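Long-range contacts in uncharacterized protein Rv3272 (Mycobacterium tuberculosis, PDB 5YX6), which binds fatty acyl-CoAs of varying chain length, palmitoyl-CoA most tightly, and probably acts as a family III CoA transferase in fatty acid metabolism: residues R14-T19 and E37-E42; P25-V30 and H180-A185; G72-T77 and G384-V389; D97-A102 and L125-L130. One frame throughout, in Å; residues are numbered along the deposited sequence.

Contacts 1 and 4 are buried pairings of neighbouring parallel strands in one six-stranded sheet, and strands 14-17 and 98-101 are themselves neighbours, so the two contacts join directly. Contact 3 reaches the same sheet at strand 74-77, outermost within the chain and next to 37-42, but it is only partly buried and lies nearer the surface. Contact 2 is a wholly buried helix pair; its helix 23-33 links the two strands of contact 1, and Leu182 rests on Ala128 and Leu130 of contact 4. Chemistry follows place: backbone ladders ending in salt bridges in contacts 1 and 4, apolar packing in contact 2, mixed side-chain and backbone hydrogen bonds in contact 3.

Contact 1: R14-T19 and E37-E42; sequences RVLDFT and EVIKVE
Arg14 and Glu37 both hold CG anti to the backbone N (chi1 173° and 172°), so the two chains run side by side from one face of the sheet. A bend at chi3 of Arg14 (-67°) then turns the guanidinium edge onto the carboxylate. Arg14 NE reaches Glu37 OE1 at 2.7 Å and Arg14 NH2 the same oxygen at 2.9 Å, a side-on grip on a single atom. NH2 uses the syn lone pair, whereas NE comes from above the carboxylate plane. Glu37 OE2 has a second cation in Lys74. Between the segments runs a parallel ladder, Val15 N to Glu37 O, Ile39 N to Val15 O, Asp17 N to Ile39 O and Val41 N to Asp17 O. With helix 23-33 as the crossover, strands 14-17 and 37-42 form a beta-alpha-beta unit of the Rossmann-fold domain. Val15 CB meets Val38 CG2 at 3.8 Å on the face toward that helix. Past the strand end, Phe18 has CG anti to its carbonyl carbon, and Val41 CG2 sits over the ring centre, 4.1 Å from the centroid. Asp17 OD1 closes an Asx turn by accepting Thr19 N at 2.9 Å, and takes Thr19 OG1 at 2.6 Å on its syn lone pair; its OD2 pairs with Lys73. Water 1 donates to both Phe18 O and Val41 O.

Contact 2: P25-V30 and H180-A185; sequences PLAGQV and HVLAQA
Two buried helices of the Rossmann-fold domain pack here through small and branched apolar side chains: 25-30 belongs to helix 23-33, the crossover between strands 14-17 and 37-42, whereas the long helix 173-196 contributes 180-185. Their local axes approach to 8.0 Å and cross at -51°, a close spacing made possible by alanine on both sides. Ala27 and Ala183 mark the nearest backbone approach, with their CA atoms 4.8 Å apart and their CB atoms 4.3 Å apart. Ala27 CB also lies against Leu182, whose CG is anti to the backbone N (chi1 -178°) and whose CD2 comes to 3.8 Å from that methyl. The other branch, Leu182 CD1, rests on Ala128 of the sheet, so this leucine fills the angle between helix pair and strands. One turn along helix 23-33, Val30 divides its methyls: CG1 meets Ala183 CB at 3.9 Å, while CG2 turns to the His180 imidazole. The histidine starts away from helix 23-33, but CG anti to its carbonyl carbon (chi1 -73°) swings the ring back toward that helix, where Leu26 and Val30 both approach it obliquely. Its ND1 is hydrogen-bonded to Gln184 of the second subunit, and the reciprocal bond ties the same helices across the dimer interface. Leu26 lies about 7 Å, side chain to side chain, from Asp175, the inferred nucleophile. On the same side of the ring plane as Val30 CG2, Leu26 CD2 stands 3.9 Å from His180 NE2.

Contact 3: G72-T77 and G384-V389; sequences GKKSVT and GEHNAV
The tight part of this contact is the meeting of strand 74-77 with the turn and first helical residues of 384-389, where four hydrogen bonds form. Ser75 is held by three of them: its N donates to His386 ND1 at 3.0 Å, its O accepts His386 N at 2.8 Å nearly along the C=O axis, and its OG accepts Gly384 N at 2.9 Å. OG gets there by lying anti to the backbone N (chi1 179°), and it also bonds Glu42 on the adjacent strand. The fourth bond, Thr77 N to Asn387 OD1 at 2.7 Å, lies in the amide plane on a lone pair of the oxygen. A type I turn from Gly384 to Asn387, closed by Asn387 N to Gly384 O, presents these groups together; His386 is the N-cap residue of helix 387-390. The imidazole is sandwiched. Lys74 CB lies over one face, 3.7 Å from the His386 ring centroid in a CH-pi contact, and Glu385 CG covers the opposite face toward the rim. At Gly384 a side chain would collide with Thr77 CB, so the bare CA can sit 3.7 Å from that atom. The looser side is formed by exposed Glu385, Ala388 and Val389, which add almost nothing across the segments. Lys74 runs extended past the ring to a salt bridge with Glu37. Because ND1 accepts the Ser75 N-H, it carries no proton in this bond, which implies an imidazole that is probably neutral and protonated at NE2; nearby Lys74 would probably favour that state too.

Contact 4: D97-A102 and L125-L130; sequences DVVLEA and LIYARL
Five backbone hydrogen bonds stitch strand 98-101 to strand 126-131, alternating from Ile126 N to Asp97 O through to Leu130 N to Glu101 O; all but the first run nearly along their C=O axes, and Ile126 N sits above the carbonyl plane of Asp97. On the face of Val99 and Tyr127, Val99 CG1 lies over the tyrosine ring toward its rim, 4.1 Å from CE2, while CG2 meets Leu125 CD2 at 4.0 Å. Farther along, Glu101 bends at chi2 (-99°) and brings OE1 to 3.0 Å from Arg129 NE, a salt bridge in the guanidinium plane although the carboxylate is turned 70° from it. Water 3 accepts from Arg129 NH1 at 3.0 Å. On the reverse face Leu100 CD2 packs on Ala128 CB at 3.6 Å. Outward from this shell, Glu109 holds Arg129 NH2, and Leu113 O takes the Tyr127 hydroxyl. Helix 115-121 covers the Tyr127 face, and helix 173-196 the face of Leu100 and Ile126. Asp97 is fixed by Arg14 N and by Arg193, a residue of the benzamidine pocket. Such parallel strands, sandwiched between helices, form the core of the Rossmann-fold domain of this CoA transferase.

Contact 1: R14-T19 and E37-E42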
loop_
_atom_site.group_PDB
_atom_site.type_symbol
_atom_site.label_atom_id
_atom_site.label_comp_id
_atom_site.label_asym_id
_atom_site.label_seq_id
_atom_site.Cartn_x
_atom_site.Cartn_y
_atom_site.Cartn_z
ATOM N N ARG A 14 2.609 24.694 -5.555
ATOM C CA ARG A 14 3.686 24.730 -4.578
ATOM C C ARG A 14 3.288 23.987 -3.306
ATOM O O ARG A 14 2.212 24.205 -2.755
ATOM C CB ARG A 14 4.069 26.178 -4.254
ATOM C CG ARG A 14 5.063 26.292 -3.107
ATOM C CD ARG A 14 5.548 27.698 -2.956
ATOM N NE ARG A 14 6.340 28.092 -4.111
ATOM C CZ ARG A 14 6.860 29.306 -4.280
ATOM N NH1 ARG A 14 6.685 30.238 -3.352
ATOM N NH2 ARG A 14 7.570 29.580 -5.369
ATOM N N VAL A 15 4.167 23.105 -2.848
ATOM C CA VAL A 15 3.900 22.300 -1.667
ATOM C C VAL A 15 4.933 22.589 -0.589
ATOM O O VAL A 15 6.128 22.590 -0.856
ATOM C CB VAL A 15 3.911 20.793 -2.003
ATOM C CG1 VAL A 15 3.620 19.959 -0.764
ATOM C CG2 VAL A 15 2.917 20.482 -3.132
ATOM N N LEU A 16 4.461 22.842 0.624
ATOM C CA LEU A 16 5.326 23.007 1.790
ATOM C C LEU A 16 5.384 21.711 2.584
ATOM O O LEU A 16 4.399 21.340 3.222
ATOM C CB LEU A 16 4.814 24.135 2.680
ATOM C CG LEU A 16 5.525 25.466 2.516
ATOM C CD1 LEU A 16 5.419 25.908 1.069
ATOM C CD2 LEU A 16 4.941 26.507 3.475
ATOM N N ASP A 17 6.528 21.034 2.557
ATOM C CA ASP A 17 6.627 19.674 3.106
ATOM C C ASP A 17 7.355 19.659 4.454
ATOM O O ASP A 17 8.582 19.712 4.488
ATOM C CB ASP A 17 7.349 18.758 2.101
ATOM C CG ASP A 17 7.380 17.282 2.532
ATOM O OD1 ASP A 17 6.872 16.972 3.630
ATOM O OD2 ASP A 17 7.923 16.428 1.771
ATOM N N PHE A 18 6.601 19.558 5.549
ATOM C CA PHE A 18 7.184 19.511 6.900
ATOM C C PHE A 18 7.529 18.085 7.374
ATOM O O PHE A 18 8.014 17.911 8.494
ATOM C CB PHE A 18 6.233 20.150 7.937
ATOM C CG PHE A 18 6.080 21.661 7.822
ATOM C CD1 PHE A 18 5.193 22.223 6.909
ATOM C CD2 PHE A 18 6.783 22.510 8.667
ATOM C CE1 PHE A 18 5.036 23.605 6.819
ATOM C CE2 PHE A 18 6.632 23.886 8.584
ATOM C CZ PHE A 18 5.755 24.438 7.657
ATOM N N THR A 19 7.294 17.078 6.534
ATOM C CA THR A 19 7.385 15.670 6.959
ATOM C C THR A 19 8.814 15.142 7.103
ATOM O O THR A 19 9.750 15.693 6.530
ATOM C CB THR A 19 6.667 14.721 5.964
ATOM O OG1 THR A 19 7.413 14.657 4.743
ATOM C CG2 THR A 19 5.244 15.179 5.675
ATOM N N GLU A 37 6.223 21.868 -7.293
ATOM C CA GLU A 37 7.373 22.399 -6.581
ATOM C C GLU A 37 7.194 22.089 -5.106
ATOM O O GLU A 37 6.335 22.667 -4.452
ATOM C CB GLU A 37 7.516 23.906 -6.802
ATOM C CG GLU A 37 8.594 24.564 -5.941
ATOM C CD GLU A 37 8.719 26.073 -6.176
ATOM O OE1 GLU A 37 7.697 26.786 -6.062
ATOM O OE2 GLU A 37 9.839 26.547 -6.463
ATOM N N VAL A 38 8.010 21.182 -4.582
ATOM C CA VAL A 38 7.867 20.743 -3.202
ATOM C C VAL A 38 9.024 21.230 -2.344
ATOM O O VAL A 38 10.179 20.913 -2.593
ATOM C CB VAL A 38 7.775 19.208 -3.111
ATOM C CG1 VAL A 38 7.772 18.758 -1.657
ATOM C CG2 VAL A 38 6.536 18.707 -3.853
ATOM N N ILE A 39 8.702 22.016 -1.330
ATOM C CA ILE A 39 9.716 22.642 -0.495
ATOM C C ILE A 39 9.770 21.960 0.859
ATOM O O ILE A 39 8.811 22.042 1.632
ATOM C CB ILE A 39 9.434 24.147 -0.289
ATOM C CG1 ILE A 39 9.326 24.864 -1.630
ATOM C CG2 ILE A 39 10.504 24.780 0.594
ATOM C CD1 ILE A 39 8.948 26.317 -1.487
ATOM N N LYS A 40 10.874 21.261 1.122
ATOM C CA LYS A 40 11.114 20.648 2.423
ATOM C C LYS A 40 11.384 21.728 3.460
ATOM O O LYS A 40 12.088 22.689 3.181
ATOM C CB LYS A 40 12.301 19.683 2.382
ATOM C CG LYS A 40 12.041 18.340 1.766
ATOM C CD LYS A 40 13.245 17.431 1.969
ATOM C CE LYS A 40 13.277 16.811 3.369
ATOM N NZ LYS A 40 12.127 15.888 3.620
ATOM N N VAL A 41 10.813 21.564 4.645
ATOM C CA VAL A 41 11.135 22.406 5.780
ATOM C C VAL A 41 11.886 21.558 6.810
ATOM O O VAL A 41 11.308 20.660 7.413
ATOM C CB VAL A 41 9.868 23.019 6.406
ATOM C CG1 VAL A 41 10.213 23.825 7.661
ATOM C CG2 VAL A 41 9.121 23.886 5.369
ATOM N N GLU A 42 13.178 21.824 6.996
ATOM C CA GLU A 42 13.993 20.989 7.882
ATOM C C GLU A 42 14.496 21.766 9.094
ATOM O O GLU A 42 14.581 22.999 9.074
ATOM C CB GLU A 42 15.179 20.399 7.114
ATOM C CG GLU A 42 14.797 19.812 5.750
ATOM C CD GLU A 42 15.975 19.191 5.005
ATOM O OE1 GLU A 42 16.163 19.532 3.815
ATOM O OE2 GLU A 42 16.702 18.360 5.595
HETATM O O HOH W 1 9.480 20.153 9.718
HETATM O O HOH W 2 12.283 17.540 7.405
#

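Contact 2: P25-V30 and H180-A185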
loop_
_atom_site.group_PDB
_atom_site.type_symbol
_atom_site.label_atom_id
_atom_site.label_comp_id
_atom_site.label_asym_id
_atom_site.label_seq_id
_atom_site.Cartn_x
_atom_site.Cartn_y
_atom_site.Cartn_z
ATOM N N PRO A 25 7.473 11.843 3.304
ATOM C CA PRO A 25 8.342 12.196 2.174
ATOM C C PRO A 25 8.055 11.431 0.873
ATOM O O PRO A 25 8.320 11.990 -0.189
ATOM C CB PRO A 25 9.740 11.865 2.703
ATOM C CG PRO A 25 9.620 12.084 4.178
ATOM C CD PRO A 25 8.250 11.581 4.530
ATOM N N LEU A 26 7.568 10.191 0.940
ATOM C CA LEU A 26 7.205 9.463 -0.279
ATOM C C LEU A 26 6.067 10.170 -0.991
ATOM O O LEU A 26 6.100 10.329 -2.207
ATOM C CB LEU A 26 6.819 8.012 0.028
ATOM C CG LEU A 26 6.294 7.158 -1.135
ATOM C CD1 LEU A 26 7.316 7.037 -2.253
ATOM C CD2 LEU A 26 5.914 5.772 -0.635
ATOM N N ALA A 27 5.066 10.598 -0.225
ATOM C CA ALA A 27 3.965 11.390 -0.761
ATOM C C ALA A 27 4.525 12.635 -1.436
ATOM O O ALA A 27 4.103 12.998 -2.524
ATOM C CB ALA A 27 2.984 11.770 0.336
ATOM N N GLY A 28 5.494 13.277 -0.793
ATOM C CA GLY A 28 6.157 14.421 -1.389
ATOM C C GLY A 28 6.841 14.075 -2.704
ATOM O O GLY A 28 6.812 14.866 -3.649
ATOM N N GLN A 29 7.464 12.897 -2.758
ATOM C CA GLN A 29 8.165 12.444 -3.954
ATOM C C GLN A 29 7.201 12.168 -5.103
ATOM O O GLN A 29 7.521 12.440 -6.252
ATOM C CB GLN A 29 8.995 11.190 -3.664
ATOM C CG GLN A 29 9.843 10.730 -4.848
ATOM C CD GLN A 29 10.956 11.720 -5.160
ATOM O OE1 GLN A 29 11.859 11.931 -4.349
ATOM N NE2 GLN A 29 10.906 12.317 -6.342
ATOM N N VAL A 30 6.035 11.611 -4.788
ATOM C CA VAL A 30 4.995 11.393 -5.784
ATOM C C VAL A 30 4.547 12.714 -6.395
ATOM O O VAL A 30 4.392 12.819 -7.603
ATOM C CB VAL A 30 3.765 10.663 -5.191
ATOM C CG1 VAL A 30 2.597 10.699 -6.172
ATOM C CG2 VAL A 30 4.122 9.215 -4.811
ATOM N N HIS A 180 1.443 6.619 -0.379
ATOM C CA HIS A 180 0.611 6.664 -1.578
ATOM C C HIS A 180 -0.820 7.106 -1.281
ATOM O O HIS A 180 -1.442 7.767 -2.116
ATOM C CB HIS A 180 0.625 5.301 -2.285
ATOM C CG HIS A 180 1.918 5.026 -2.988
ATOM N ND1 HIS A 180 2.340 5.758 -4.075
ATOM C CD2 HIS A 180 2.922 4.161 -2.706
ATOM C CE1 HIS A 180 3.529 5.331 -4.460
ATOM N NE2 HIS A 180 3.908 4.367 -3.641
ATOM N N VAL A 181 -1.335 6.752 -0.101
ATOM C CA VAL A 181 -2.699 7.125 0.272
ATOM C C VAL A 181 -2.788 8.628 0.547
ATOM O O VAL A 181 -3.739 9.293 0.135
ATOM C CB VAL A 181 -3.183 6.347 1.507
ATOM C CG1 VAL A 181 -4.526 6.894 1.963
ATOM C CG2 VAL A 181 -3.310 4.868 1.187
ATOM N N LEU A 182 -1.771 9.158 1.214
ATOM C CA LEU A 182 -1.666 10.587 1.449
ATOM C C LEU A 182 -1.596 11.358 0.132
ATOM O O LEU A 182 -2.269 12.380 -0.032
ATOM C CB LEU A 182 -0.437 10.899 2.302
ATOM C CG LEU A 182 -0.251 12.375 2.644
ATOM C CD1 LEU A 182 -1.453 12.946 3.392
ATOM C CD2 LEU A 182 1.011 12.543 3.462
ATOM N N ALA A 183 -0.757 10.878 -0.784
ATOM C CA ALA A 183 -0.622 11.487 -2.101
ATOM C C ALA A 183 -1.964 11.480 -2.820
ATOM O O ALA A 183 -2.369 12.481 -3.422
ATOM C CB ALA A 183 0.434 10.763 -2.926
ATOM N N GLN A 184 -2.648 10.344 -2.746
ATOM C CA GLN A 184 -3.998 10.219 -3.281
ATOM C C GLN A 184 -4.916 11.304 -2.697
ATOM O O GLN A 184 -5.633 11.999 -3.425
ATOM C CB GLN A 184 -4.543 8.821 -2.981
ATOM C CG GLN A 184 -6.026 8.623 -3.218
ATOM C CD GLN A 184 -6.576 7.438 -2.440
ATOM O OE1 GLN A 184 -7.349 7.599 -1.492
ATOM N NE2 GLN A 184 -6.174 6.238 -2.834
ATOM N N ALA A 185 -4.858 11.472 -1.381
ATOM C CA ALA A 185 -5.740 12.408 -0.707
ATOM C C ALA A 185 -5.423 13.866 -1.049
ATOM O O ALA A 185 -6.322 14.688 -1.170
ATOM C CB ALA A 185 -5.665 12.191 0.775
#

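Contact 3: G72-T77 and G384-V389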
loop_
_atom_site.group_PDB
_atom_site.type_symbol
_atom_site.label_atom_id
_atom_site.label_comp_id
_atom_site.label_asym_id
_atom_site.label_seq_id
_atom_site.Cartn_x
_atom_site.Cartn_y
_atom_site.Cartn_z
ATOM N N GLY A 72 14.695 16.150 -6.325
ATOM C CA GLY A 72 13.990 17.200 -7.036
ATOM C C GLY A 72 13.237 18.112 -6.091
ATOM O O GLY A 72 12.492 18.990 -6.521
ATOM N N LYS A 73 13.404 17.895 -4.794
ATOM C CA LYS A 73 12.797 18.791 -3.826
ATOM C C LYS A 73 13.701 19.985 -3.561
ATOM O O LYS A 73 14.880 19.976 -3.918
ATOM C CB LYS A 73 12.484 18.059 -2.529
ATOM C CG LYS A 73 11.355 17.060 -2.665
ATOM C CD LYS A 73 11.028 16.418 -1.330
ATOM C CE LYS A 73 10.031 15.271 -1.472
ATOM N NZ LYS A 73 9.720 14.697 -0.128
ATOM N N LYS A 74 13.125 21.027 -2.974
ATOM C CA LYS A 74 13.895 22.149 -2.472
ATOM C C LYS A 74 13.924 22.121 -0.956
ATOM O O LYS A 74 13.129 21.422 -0.330
ATOM C CB LYS A 74 13.328 23.459 -3.018
ATOM C CG LYS A 74 13.280 23.398 -4.523
ATOM C CD LYS A 74 12.982 24.709 -5.192
ATOM C CE LYS A 74 13.071 24.529 -6.704
ATOM N NZ LYS A 74 12.699 25.760 -7.460
ATOM N N SER A 75 14.848 22.869 -0.365
ATOM C CA SER A 75 15.016 22.843 1.079
ATOM C C SER A 75 15.192 24.220 1.703
ATOM O O SER A 75 15.941 25.065 1.199
ATOM C CB SER A 75 16.218 21.956 1.452
ATOM O OG SER A 75 16.432 21.927 2.857
ATOM N N VAL A 76 14.474 24.438 2.799
ATOM C CA VAL A 76 14.721 25.585 3.644
ATOM C C VAL A 76 15.043 25.026 5.020
ATOM O O VAL A 76 14.494 24.004 5.441
ATOM C CB VAL A 76 13.536 26.601 3.695
ATOM C CG1 VAL A 76 13.202 27.098 2.292
ATOM C CG2 VAL A 76 12.310 26.005 4.376
ATOM N N THR A 77 15.971 25.685 5.697
ATOM C CA THR A 77 16.351 25.306 7.037
ATOM C C THR A 77 15.856 26.371 7.993
ATOM O O THR A 77 16.085 27.575 7.806
ATOM C CB THR A 77 17.875 25.111 7.129
ATOM O OG1 THR A 77 18.159 23.714 7.285
ATOM C CG2 THR A 77 18.480 25.890 8.292
ATOM N N GLY A 384 18.921 23.265 3.519
ATOM C CA GLY A 384 18.798 24.710 3.559
ATOM C C GLY A 384 19.229 25.402 2.278
ATOM O O GLY A 384 19.407 26.624 2.256
ATOM N N GLU A 385 19.387 24.619 1.215
ATOM C CA GLU A 385 19.905 25.112 -0.057
ATOM C C GLU A 385 19.173 26.345 -0.588
ATOM O O GLU A 385 19.772 27.183 -1.257
ATOM C CB GLU A 385 19.861 23.989 -1.102
ATOM C CG GLU A 385 20.417 24.365 -2.483
ATOM C CD GLU A 385 20.563 23.163 -3.412
ATOM O OE1 GLU A 385 20.444 22.020 -2.928
ATOM O OE2 GLU A 385 20.774 23.356 -4.632
ATOM N N HIS A 386 17.895 26.482 -0.268
ATOM C CA HIS A 386 17.109 27.565 -0.845
ATOM C C HIS A 386 16.653 28.608 0.168
ATOM O O HIS A 386 15.668 29.310 -0.057
ATOM C CB HIS A 386 15.904 26.974 -1.575
ATOM C CG HIS A 386 16.281 25.958 -2.607
ATOM N ND1 HIS A 386 16.366 24.613 -2.327
ATOM C CD2 HIS A 386 16.646 26.096 -3.904
ATOM C CE1 HIS A 386 16.744 23.963 -3.413
ATOM N NE2 HIS A 386 16.922 24.841 -4.383
ATOM N N ASN A 387 17.366 28.692 1.286
ATOM C CA ASN A 387 17.102 29.721 2.286
ATOM C C ASN A 387 17.055 31.131 1.696
ATOM O O ASN A 387 16.108 31.872 1.936
ATOM C CB ASN A 387 18.146 29.653 3.399
ATOM C CG ASN A 387 17.834 28.575 4.423
ATOM O OD1 ASN A 387 16.852 27.846 4.286
ATOM N ND2 ASN A 387 18.654 28.487 5.465
ATOM N N ALA A 388 18.054 31.508 0.909
ATOM C CA ALA A 388 18.063 32.859 0.346
ATOM C C ALA A 388 16.916 33.021 -0.644
ATOM O O ALA A 388 16.390 34.119 -0.819
ATOM C CB ALA A 388 19.392 33.172 -0.314
ATOM N N VAL A 389 16.521 31.933 -1.279
ATOM C CA VAL A 389 15.424 31.941 -2.217
ATOM C C VAL A 389 14.039 32.059 -1.585
ATOM O O VAL A 389 13.223 32.775 -2.076
ATOM C CB VAL A 389 15.430 30.676 -3.079
ATOM C CG1 VAL A 389 14.328 30.727 -4.092
ATOM C CG2 VAL A 389 16.760 30.487 -3.761
#

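Contact 4: D97-A102 and L125-L130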
loop_
_atom_site.group_PDB
_atom_site.type_symbol
_atom_site.label_atom_id
_atom_site.label_comp_id
_atom_site.label_asym_id
_atom_site.label_seq_id
_atom_site.Cartn_x
_atom_site.Cartn_y
_atom_site.Cartn_z
ATOM N N ASP A 97 0.038 26.107 -2.218
ATOM C CA ASP A 97 -1.213 25.432 -2.515
ATOM C C ASP A 97 -1.490 24.343 -1.479
ATOM O O ASP A 97 -2.638 24.099 -1.109
ATOM C CB ASP A 97 -1.166 24.821 -3.913
ATOM C CG ASP A 97 -0.895 25.858 -4.989
ATOM O OD1 ASP A 97 -1.868 26.512 -5.431
ATOM O OD2 ASP A 97 0.282 26.009 -5.398
ATOM N N VAL A 98 -0.432 23.686 -1.015
ATOM C CA VAL A 98 -0.562 22.579 -0.067
ATOM C C VAL A 98 0.452 22.679 1.073
ATOM O O VAL A 98 1.610 23.032 0.859
ATOM C CB VAL A 98 -0.373 21.210 -0.754
ATOM C CG1 VAL A 98 -0.554 20.089 0.237
ATOM C CG2 VAL A 98 -1.344 21.036 -1.924
ATOM N N VAL A 99 0.004 22.371 2.282
ATOM C CA VAL A 99 0.913 22.076 3.378
ATOM C C VAL A 99 0.813 20.589 3.754
ATOM O O VAL A 99 -0.289 20.075 3.957
ATOM C CB VAL A 99 0.614 22.964 4.610
ATOM C CG1 VAL A 99 1.330 22.438 5.845
ATOM C CG2 VAL A 99 1.014 24.393 4.319
ATOM N N LEU A 100 1.960 19.909 3.820
ATOM C CA LEU A 100 2.054 18.523 4.294
ATOM C C LEU A 100 2.710 18.492 5.654
ATOM O O LEU A 100 3.816 19.011 5.822
ATOM C CB LEU A 100 2.872 17.644 3.354
ATOM C CG LEU A 100 2.413 17.371 1.933
ATOM C CD1 LEU A 100 3.371 16.395 1.284
ATOM C CD2 LEU A 100 1.018 16.801 1.986
ATOM N N GLU A 101 2.039 17.896 6.632
ATOM C CA GLU A 101 2.604 17.813 7.976
ATOM C C GLU A 101 2.448 16.429 8.620
ATOM O O GLU A 101 1.410 15.789 8.475
ATOM C CB GLU A 101 1.949 18.879 8.849
ATOM C CG GLU A 101 2.348 18.798 10.295
ATOM C CD GLU A 101 1.323 18.087 11.156
ATOM O OE1 GLU A 101 0.108 18.251 10.904
ATOM O OE2 GLU A 101 1.740 17.378 12.094
ATOM N N ALA A 102 3.472 15.987 9.352
ATOM C CA ALA A 102 3.465 14.659 9.965
ATOM C C ALA A 102 4.021 14.640 11.395
ATOM O O ALA A 102 4.575 13.633 11.837
ATOM C CB ALA A 102 4.238 13.680 9.095
ATOM N N LEU A 125 -5.584 27.327 0.540
ATOM C CA LEU A 125 -4.609 26.384 1.072
ATOM C C LEU A 125 -5.215 25.040 1.474
ATOM O O LEU A 125 -6.155 24.964 2.262
ATOM C CB LEU A 125 -3.882 26.992 2.269
ATOM C CG LEU A 125 -2.762 26.112 2.818
ATOM C CD1 LEU A 125 -1.680 25.943 1.770
ATOM C CD2 LEU A 125 -2.195 26.726 4.074
ATOM N N ILE A 126 -4.648 23.981 0.914
ATOM C CA ILE A 126 -4.983 22.625 1.298
ATOM C C ILE A 126 -4.024 22.187 2.403
ATOM O O ILE A 126 -2.813 22.404 2.314
ATOM C CB ILE A 126 -4.925 21.691 0.080
ATOM C CG1 ILE A 126 -6.097 22.018 -0.843
ATOM C CG2 ILE A 126 -4.957 20.227 0.497
ATOM C CD1 ILE A 126 -5.864 21.686 -2.275
ATOM N N TYR A 127 -4.580 21.627 3.470
ATOM C CA TYR A 127 -3.801 21.246 4.644
ATOM C C TYR A 127 -3.879 19.738 4.863
ATOM O O TYR A 127 -4.959 19.207 5.063
ATOM C CB TYR A 127 -4.321 21.993 5.873
ATOM C CG TYR A 127 -3.339 22.134 7.008
ATOM C CD1 TYR A 127 -3.048 21.062 7.844
ATOM C CD2 TYR A 127 -2.726 23.352 7.266
ATOM C CE1 TYR A 127 -2.158 21.199 8.895
ATOM C CE2 TYR A 127 -1.836 23.499 8.308
ATOM C CZ TYR A 127 -1.556 22.423 9.121
ATOM O OH TYR A 127 -0.669 22.578 10.165
ATOM N N ALA A 128 -2.745 19.048 4.815
ATOM C CA ALA A 128 -2.748 17.590 4.905
ATOM C C ALA A 128 -1.943 17.062 6.097
ATOM O O ALA A 128 -0.775 17.403 6.254
ATOM C CB ALA A 128 -2.223 16.988 3.598
ATOM N N ARG A 129 -2.571 16.225 6.923
ATOM C CA ARG A 129 -1.940 15.680 8.131
ATOM C C ARG A 129 -1.772 14.160 8.097
ATOM O O ARG A 129 -2.733 13.418 7.883
ATOM C CB ARG A 129 -2.741 16.078 9.368
ATOM C CG ARG A 129 -3.299 17.486 9.267
ATOM C CD ARG A 129 -3.866 17.989 10.574
ATOM N NE ARG A 129 -2.822 18.298 11.544
ATOM C CZ ARG A 129 -3.027 19.002 12.647
ATOM N NH1 ARG A 129 -2.022 19.245 13.478
ATOM N NH2 ARG A 129 -4.237 19.479 12.908
ATOM N N LEU A 130 -0.538 13.707 8.296
ATOM C CA LEU A 130 -0.235 12.282 8.405
ATOM C C LEU A 130 0.177 11.927 9.834
ATOM O O LEU A 130 1.131 12.491 10.360
ATOM C CB LEU A 130 0.862 11.896 7.417
ATOM C CG LEU A 130 1.335 10.443 7.441
ATOM C CD1 LEU A 130 0.192 9.501 7.157
ATOM C CD2 LEU A 130 2.437 10.243 6.413
HETATM O O HOH W 3 0.855 18.678 14.284
HETATM O O HOH W 4 -0.731 16.020 12.830
#